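PDB 5NNP: N-terminal acetyltransferase-like protein from Chaetomium thermophilum, which probably serves as the TPR-repeat auxiliary subunit of an N-terminal acetyltransferase of the NatA type. Local coordinates for residues M75-I86 / A97-E108. Residues are numbered along the deposited sequence; the frame is centred on the assembly and turned at random.
Sequences MKSYICWHVYGI and AIKAYKFALKLE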
ATOM      1  N   MET A  75     -33.409 -24.632  16.836  1.00 46.27           N
ATOM      2  CA  MET A  75     -33.114 -23.224  16.576  1.00 51.85           C
ATOM      3  C   MET A  75     -32.467 -22.554  17.782  1.00 52.24           C
ATOM      4  O   MET A  75     -31.881 -21.478  17.658  1.00 54.29           O
ATOM      5  CB  MET A  75     -34.384 -22.467  16.175  1.00 48.66           C
ATOM      6  CG  MET A  75     -35.186 -23.139  15.068  1.00 52.31           C
ATOM      7  SD  MET A  75     -36.774 -22.321  14.753  1.00 65.93           S
ATOM      8  CE  MET A  75     -36.181 -20.671  14.356  1.00 34.66           C
ATOM      9  N   LYS A  76     -32.563 -23.205  18.937  1.00 44.81           N
ATOM     10  CA  LYS A  76     -32.008 -22.662  20.168  1.00 49.11           C
ATOM     11  C   LYS A  76     -30.669 -23.329  20.565  1.00 48.90           C
ATOM     12  O   LYS A  76     -30.187 -23.144  21.684  1.00 52.03           O
ATOM     13  CB  LYS A  76     -33.034 -22.794  21.306  1.00 50.11           C
ATOM     14  CG  LYS A  76     -34.302 -21.957  21.102  1.00 52.35           C
ATOM     15  CD  LYS A  76     -35.316 -22.149  22.244  1.00 62.95           C
ATOM     16  CE  LYS A  76     -36.494 -21.163  22.145  1.00 66.34           C
ATOM     17  NZ  LYS A  76     -37.542 -21.364  23.193  1.00 65.99           N
ATOM     18  N   SER A  77     -30.071 -24.095  19.652  1.00 44.98           N
ATOM     19  CA  SER A  77     -28.752 -24.698  19.889  1.00 37.53           C
ATOM     20  C   SER A  77     -27.616 -23.784  19.457  1.00 39.03           C
ATOM     21  O   SER A  77     -27.586 -23.330  18.308  1.00 41.73           O
ATOM     22  CB  SER A  77     -28.631 -26.025  19.152  1.00 40.01           C
ATOM     23  OG  SER A  77     -27.282 -26.461  19.107  1.00 44.32           O
ATOM     24  N   TYR A  78     -26.673 -23.527  20.359  1.00 37.44           N
ATOM     25  CA  TYR A  78     -25.582 -22.596  20.054  1.00 43.39           C
ATOM     26  C   TYR A  78     -24.546 -23.264  19.150  1.00 43.89           C
ATOM     27  O   TYR A  78     -23.802 -22.594  18.437  1.00 41.90           O
ATOM     28  CB  TYR A  78     -24.916 -22.063  21.346  1.00 45.17           C
ATOM     29  CG  TYR A  78     -23.879 -22.977  21.948  1.00 38.45           C
ATOM     30  CD1 TYR A  78     -22.563 -22.943  21.512  1.00 48.34           C
ATOM     31  CD2 TYR A  78     -24.213 -23.876  22.946  1.00 41.01           C
ATOM     32  CE1 TYR A  78     -21.610 -23.778  22.052  1.00 42.26           C
ATOM     33  CE2 TYR A  78     -23.264 -24.723  23.493  1.00 44.11           C
ATOM     34  CZ  TYR A  78     -21.965 -24.667  23.038  1.00 47.63           C
ATOM     35  OH  TYR A  78     -21.005 -25.497  23.573  1.00 57.23           O
ATOM     36  N   ILE A  79     -24.502 -24.590  19.186  1.00 45.32           N
ATOM     37  CA  ILE A  79     -23.635 -25.340  18.291  1.00 42.76           C
ATOM     38  C   ILE A  79     -24.081 -25.200  16.839  1.00 42.48           C
ATOM     39  O   ILE A  79     -23.263 -24.896  15.965  1.00 39.56           O
ATOM     40  CB  ILE A  79     -23.587 -26.820  18.679  1.00 42.68           C
ATOM     41  CG1 ILE A  79     -22.842 -26.974  20.008  1.00 48.39           C
ATOM     42  CG2 ILE A  79     -22.927 -27.645  17.591  1.00 42.16           C
ATOM     43  CD1 ILE A  79     -23.077 -28.328  20.701  1.00 46.34           C
ATOM     44  N   CYS A  80     -25.372 -25.397  16.580  1.00 37.73           N
ATOM     45  CA  CYS A  80     -25.877 -25.265  15.219  1.00 42.00           C
ATOM     46  C   CYS A  80     -25.577 -23.867  14.634  1.00 45.89           C
ATOM     47  O   CYS A  80     -25.142 -23.740  13.485  1.00 45.74           O
ATOM     48  CB  CYS A  80     -27.373 -25.561  15.173  1.00 36.57           C
ATOM     49  SG  CYS A  80     -27.827 -27.223  15.775  1.00 47.24           S
ATOM     50  N   TRP A  81     -25.777 -22.825  15.433  1.00 39.56           N
ATOM     51  CA  TRP A  81     -25.527 -21.473  14.955  1.00 34.77           C
ATOM     52  C   TRP A  81     -24.025 -21.201  14.786  1.00 43.15           C
ATOM     53  O   TRP A  81     -23.603 -20.603  13.795  1.00 39.58           O
ATOM     54  CB  TRP A  81     -26.182 -20.454  15.891  1.00 29.75           C
ATOM     55  CG  TRP A  81     -27.686 -20.448  15.727  1.00 31.94           C
ATOM     56  CD1 TRP A  81     -28.610 -21.018  16.562  1.00 30.09           C
ATOM     57  CD2 TRP A  81     -28.428 -19.883  14.637  1.00 30.45           C
ATOM     58  NE1 TRP A  81     -29.878 -20.833  16.067  1.00 28.75           N
ATOM     59  CE2 TRP A  81     -29.799 -20.139  14.888  1.00 31.06           C
ATOM     60  CE3 TRP A  81     -28.070 -19.188  13.476  1.00 33.86           C
ATOM     61  CZ2 TRP A  81     -30.815 -19.723  14.021  1.00 27.65           C
ATOM     62  CZ3 TRP A  81     -29.095 -18.766  12.604  1.00 39.57           C
ATOM     63  CH2 TRP A  81     -30.450 -19.043  12.889  1.00 36.14           C
ATOM     64  N   HIS A  82     -23.225 -21.669  15.741  1.00 38.53           N
ATOM     65  CA  HIS A  82     -21.769 -21.575  15.659  1.00 34.40           C
ATOM     66  C   HIS A  82     -21.234 -22.209  14.362  1.00 37.94           C
ATOM     67  O   HIS A  82     -20.454 -21.587  13.645  1.00 44.94           O
ATOM     68  CB  HIS A  82     -21.139 -22.233  16.886  1.00 35.01           C
ATOM     69  CG  HIS A  82     -19.689 -21.923  17.075  1.00 36.85           C
ATOM     70  ND1 HIS A  82     -18.903 -22.584  18.001  1.00 51.18           N
ATOM     71  CD2 HIS A  82     -18.874 -21.031  16.466  1.00 47.66           C
ATOM     72  CE1 HIS A  82     -17.672 -22.106  17.955  1.00 50.95           C
ATOM     73  NE2 HIS A  82     -17.626 -21.162  17.033  1.00 48.78           N
ATOM     74  N   VAL A  83     -21.673 -23.429  14.065  1.00 37.85           N
ATOM     75  CA  VAL A  83     -21.298 -24.134  12.839  1.00 43.26           C
ATOM     76  C   VAL A  83     -21.644 -23.321  11.588  1.00 45.95           C
ATOM     77  O   VAL A  83     -20.808 -23.115  10.698  1.00 39.27           O
ATOM     78  CB  VAL A  83     -21.998 -25.518  12.746  1.00 39.88           C
ATOM     79  CG1 VAL A  83     -21.840 -26.107  11.366  1.00 39.57           C
ATOM     80  CG2 VAL A  83     -21.445 -26.468  13.784  1.00 40.30           C
ATOM     81  N   TYR A  84     -22.893 -22.874  11.536  1.00 46.89           N
ATOM     82  CA  TYR A  84     -23.392 -22.052  10.443  1.00 45.92           C
ATOM     83  C   TYR A  84     -22.445 -20.865  10.186  1.00 39.92           C
ATOM     84  O   TYR A  84     -22.112 -20.552   9.045  1.00 35.23           O
ATOM     85  CB  TYR A  84     -24.810 -21.578  10.780  1.00 45.31           C
ATOM     86  CG  TYR A  84     -25.690 -21.188   9.604  1.00 45.65           C
ATOM     87  CD1 TYR A  84     -25.809 -22.010   8.488  1.00 46.93           C
ATOM     88  CD2 TYR A  84     -26.453 -20.015   9.639  1.00 33.99           C
ATOM     89  CE1 TYR A  84     -26.634 -21.658   7.417  1.00 44.47           C
ATOM     90  CE2 TYR A  84     -27.271 -19.653   8.572  1.00 30.97           C
ATOM     91  CZ  TYR A  84     -27.357 -20.477   7.469  1.00 38.97           C
ATOM     92  OH  TYR A  84     -28.175 -20.126   6.426  1.00 44.71           O
ATOM     93  N   GLY A  85     -22.004 -20.227  11.263  1.00 35.30           N
ATOM     94  CA  GLY A  85     -21.070 -19.120  11.177  1.00 39.90           C
ATOM     95  C   GLY A  85     -19.713 -19.536  10.640  1.00 48.20           C
ATOM     96  O   GLY A  85     -19.162 -18.890   9.745  1.00 47.52           O
ATOM     97  N   ILE A  86     -19.181 -20.629  11.186  1.00 47.44           N
ATOM     98  CA  ILE A  86     -17.904 -21.175  10.751  1.00 42.36           C
ATOM     99  C   ILE A  86     -17.875 -21.444   9.245  1.00 43.48           C
ATOM    100  O   ILE A  86     -16.921 -21.081   8.568  1.00 41.05           O
ATOM    101  CB  ILE A  86     -17.579 -22.468  11.522  1.00 48.74           C
ATOM    102  CG1 ILE A  86     -17.349 -22.144  13.000  1.00 44.73           C
ATOM    103  CG2 ILE A  86     -16.347 -23.158  10.942  1.00 43.97           C
ATOM    104  CD1 ILE A  86     -17.217 -23.369  13.874  1.00 42.14           C
ATOM    105  N   ALA A  97     -21.659 -14.463   8.592  1.00 36.23           N
ATOM    106  CA  ALA A  97     -20.983 -15.070   9.731  1.00 33.52           C
ATOM    107  C   ALA A  97     -21.316 -14.311  11.016  1.00 40.63           C
ATOM    108  O   ALA A  97     -21.626 -14.927  12.056  1.00 39.17           O
ATOM    109  CB  ALA A  97     -19.490 -15.102   9.504  1.00 27.70           C
ATOM    110  N   ILE A  98     -21.268 -12.977  10.937  1.00 32.30           N
ATOM    111  CA  ILE A  98     -21.514 -12.143  12.110  1.00 27.97           C
ATOM    112  C   ILE A  98     -22.909 -12.410  12.697  1.00 30.86           C
ATOM    113  O   ILE A  98     -23.051 -12.587  13.900  1.00 28.89           O
ATOM    114  CB  ILE A  98     -21.346 -10.645  11.788  1.00 26.13           C
ATOM    115  CG1 ILE A  98     -19.861 -10.288  11.688  1.00 33.09           C
ATOM    116  CG2 ILE A  98     -21.973  -9.788  12.873  1.00 26.14           C
ATOM    117  CD1 ILE A  98     -19.565  -8.894  11.141  1.00 25.93           C
ATOM    118  N   LYS A  99     -23.923 -12.473  11.840  1.00 33.69           N
ATOM    119  CA  LYS A  99     -25.293 -12.697  12.280  1.00 28.93           C
ATOM    120  C   LYS A  99     -25.424 -13.984  13.080  1.00 42.12           C
ATOM    121  O   LYS A  99     -26.183 -14.044  14.038  1.00 43.14           O
ATOM    122  CB  LYS A  99     -26.241 -12.753  11.076  1.00 30.15           C
ATOM    123  CG  LYS A  99     -26.290 -11.494  10.256  1.00 30.41           C
ATOM    124  CD  LYS A  99     -27.065 -11.742   8.975  1.00 40.03           C
ATOM    125  CE  LYS A  99     -27.848 -10.535   8.526  1.00 39.12           C
ATOM    126  NZ  LYS A  99     -26.981  -9.369   8.378  1.00 49.70           N
ATOM    127  N   ALA A 100     -24.684 -15.012  12.662  1.00 43.68           N
ATOM    128  CA  ALA A 100     -24.789 -16.350  13.235  1.00 29.13           C
ATOM    129  C   ALA A 100     -23.952 -16.492  14.517  1.00 30.04           C
ATOM    130  O   ALA A 100     -24.401 -17.085  15.503  1.00 31.50           O
ATOM    131  CB  ALA A 100     -24.374 -17.390  12.196  1.00 29.58           C
ATOM    132  N   TYR A 101     -22.740 -15.950  14.505  1.00 28.06           N
ATOM    133  CA  TYR A 101     -21.936 -15.880  15.722  1.00 29.47           C
ATOM    134  C   TYR A 101     -22.672 -15.122  16.831  1.00 34.98           C
ATOM    135  O   TYR A 101     -22.685 -15.546  17.993  1.00 34.97           O
ATOM    136  CB  TYR A 101     -20.596 -15.207  15.441  1.00 29.44           C
ATOM    137  CG  TYR A 101     -19.513 -16.148  14.988  1.00 40.03           C
ATOM    138  CD1 TYR A 101     -19.376 -16.506  13.653  1.00 38.38           C
ATOM    139  CD2 TYR A 101     -18.610 -16.677  15.902  1.00 43.54           C
ATOM    140  CE1 TYR A 101     -18.367 -17.367  13.246  1.00 38.58           C
ATOM    141  CE2 TYR A 101     -17.606 -17.539  15.506  1.00 37.28           C
ATOM    142  CZ  TYR A 101     -17.483 -17.882  14.185  1.00 36.27           C
ATOM    143  OH  TYR A 101     -16.464 -18.741  13.820  1.00 33.49           O
ATOM    144  N   LYS A 102     -23.286 -14.001  16.459  1.00 32.45           N
ATOM    145  CA  LYS A 102     -23.988 -13.135  17.408  1.00 33.84           C
ATOM    146  C   LYS A 102     -25.114 -13.860  18.155  1.00 39.12           C
ATOM    147  O   LYS A 102     -25.319 -13.660  19.358  1.00 35.39           O
ATOM    148  CB  LYS A 102     -24.553 -11.923  16.673  1.00 33.37           C
ATOM    149  CG  LYS A 102     -24.807 -10.735  17.544  1.00 44.44           C
ATOM    150  CD  LYS A 102     -24.522  -9.440  16.792  1.00 47.77           C
ATOM    151  CE  LYS A 102     -25.465  -9.270  15.627  1.00 47.22           C
ATOM    152  NZ  LYS A 102     -25.311  -7.905  15.078  1.00 46.60           N
ATOM    153  N   PHE A 103     -25.844 -14.702  17.431  1.00 43.68           N
ATOM    154  CA  PHE A 103     -26.962 -15.430  18.014  1.00 43.55           C
ATOM    155  C   PHE A 103     -26.454 -16.606  18.857  1.00 44.23           C
ATOM    156  O   PHE A 103     -26.960 -16.872  19.964  1.00 35.08           O
ATOM    157  CB  PHE A 103     -27.915 -15.910  16.920  1.00 31.46           C
ATOM    158  CG  PHE A 103     -29.279 -16.282  17.430  1.00 32.08           C
ATOM    159  CD1 PHE A 103     -30.110 -15.321  17.995  1.00 33.62           C
ATOM    160  CD2 PHE A 103     -29.733 -17.587  17.340  1.00 32.19           C
ATOM    161  CE1 PHE A 103     -31.385 -15.643  18.463  1.00 32.87           C
ATOM    162  CE2 PHE A 103     -30.993 -17.930  17.807  1.00 37.10           C
ATOM    163  CZ  PHE A 103     -31.830 -16.955  18.374  1.00 38.93           C
ATOM    164  N   ALA A 104     -25.443 -17.296  18.340  1.00 39.00           N
ATOM    165  CA  ALA A 104     -24.773 -18.331  19.119  1.00 38.73           C
ATOM    166  C   ALA A 104     -24.327 -17.769  20.479  1.00 38.15           C
ATOM    167  O   ALA A 104     -24.577 -18.375  21.531  1.00 39.65           O
ATOM    168  CB  ALA A 104     -23.592 -18.898  18.348  1.00 34.62           C
ATOM    169  N   LEU A 105     -23.700 -16.599  20.468  1.00 33.15           N
ATOM    170  CA  LEU A 105     -23.281 -15.983  21.724  1.00 36.04           C
ATOM    171  C   LEU A 105     -24.468 -15.589  22.636  1.00 40.35           C
ATOM    172  O   LEU A 105     -24.327 -15.595  23.858  1.00 37.69           O
ATOM    173  CB  LEU A 105     -22.403 -14.757  21.445  1.00 40.86           C
ATOM    174  CG  LEU A 105     -21.635 -14.173  22.640  1.00 40.72           C
ATOM    175  CD1 LEU A 105     -20.624 -15.168  23.165  1.00 40.79           C
ATOM    176  CD2 LEU A 105     -20.935 -12.864  22.301  1.00 40.81           C
ATOM    177  N   LYS A 106     -25.625 -15.244  22.067  1.00 28.43           N
ATOM    178  CA  LYS A 106     -26.786 -14.944  22.907  1.00 39.34           C
ATOM    179  C   LYS A 106     -27.333 -16.232  23.527  1.00 50.04           C
ATOM    180  O   LYS A 106     -27.999 -16.199  24.565  1.00 47.00           O
ATOM    181  CB  LYS A 106     -27.897 -14.229  22.122  1.00 32.07           C
ATOM    182  CG  LYS A 106     -27.539 -12.833  21.698  1.00 37.70           C
ATOM    183  CD  LYS A 106     -28.691 -12.096  21.051  1.00 36.56           C
ATOM    184  CE  LYS A 106     -28.208 -10.769  20.470  1.00 46.52           C
ATOM    185  NZ  LYS A 106     -29.304  -9.992  19.797  1.00 53.33           N
ATOM    186  N   LEU A 107     -27.055 -17.359  22.877  1.00 52.63           N
ATOM    187  CA  LEU A 107     -27.470 -18.662  23.387  1.00 47.72           C
ATOM    188  C   LEU A 107     -26.471 -19.203  24.400  1.00 44.08           C
ATOM    189  O   LEU A 107     -26.863 -19.832  25.372  1.00 54.19           O
ATOM    190  CB  LEU A 107     -27.648 -19.655  22.237  1.00 40.05           C
ATOM    191  CG  LEU A 107     -28.847 -19.322  21.356  1.00 34.72           C
ATOM    192  CD1 LEU A 107     -28.911 -20.171  20.087  1.00 32.27           C
ATOM    193  CD2 LEU A 107     -30.088 -19.484  22.192  1.00 32.85           C
ATOM    194  N   GLU A 108     -25.186 -18.950  24.173  1.00 39.64           N
ATOM    195  CA  GLU A 108     -24.131 -19.431  25.064  1.00 34.03           C
ATOM    196  C   GLU A 108     -23.126 -18.338  25.443  1.00 40.10           C
ATOM    197  O   GLU A 108     -21.957 -18.415  25.051  1.00 41.17           O
ATOM    198  CB  GLU A 108     -23.397 -20.586  24.399  1.00 34.96           C
ATOM    199  CG  GLU A 108     -22.407 -21.302  25.286  1.00 41.53           C
ATOM    200  CD  GLU A 108     -23.093 -22.187  26.302  1.00 52.94           C
ATOM    201  OE1 GLU A 108     -22.379 -22.863  27.060  1.00 58.69           O
ATOM    202  OE2 GLU A 108     -24.348 -22.220  26.339  1.00 61.75           O
TER
HETATM  203  O   HOH W   1     -15.202 -20.047  15.766  1.00 27.20           O
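F103 turns its edge onto one face of the W81 indole, an edge-to-face pair with planes at 75°. F103 CD2 lies 3.5 Å from W81 NE1. A100 CB lies at the indole edge, near its plane. From the pyrrole side of the indole, W81 NE1 donates to M75 O over 2.6 Å, the acceptor close to the ring plane. The N-H reaches the carbonyl from above its plane. M75 O also lies at the edge of the F103 ring. The hydrogen bond would fix the rotation of the indole. W81 CG is anti to the carbonyl carbon (chi1 -73°), which sets the side chain as a knob among A100, F103, A104 and L107. With an alanine here, the hole is likely to stay unfilled, M75 O to lose its indole donor and F103 the face it abuts.

The Y78 ring carries E108 CB on one face and I79 CG1 on the opposite one. E108 CB is 3.8 Å from the ring centroid, a CH-pi contact. The chain of E108 bends at chi2, and its carboxylate stacks over the ring, planes 13° apart. H82 points its edge at the face of Y101 in an offset edge-to-face pair. One water joins H82 NE2 and Y101 OH, lying in the plane of both rings.

The CA atoms of G85 and A97 are 4.3 Å apart, those of Y78 and A104 4.4 Å. Y101 CE1 approaches G85 C at 3.6 Å, and A100 CB lies 3.8 Å from G85 N.

The two helices run antiparallel, axes 7.7 Å apart, as the hairpin of a predicted TPR repeat. C80, W81 and Y84 also touch L71 of helix 60-73. S77 caps helix 78-90 weakly and bonds D45 of helix 44-55. H82 and Y101 meet helix 112-124.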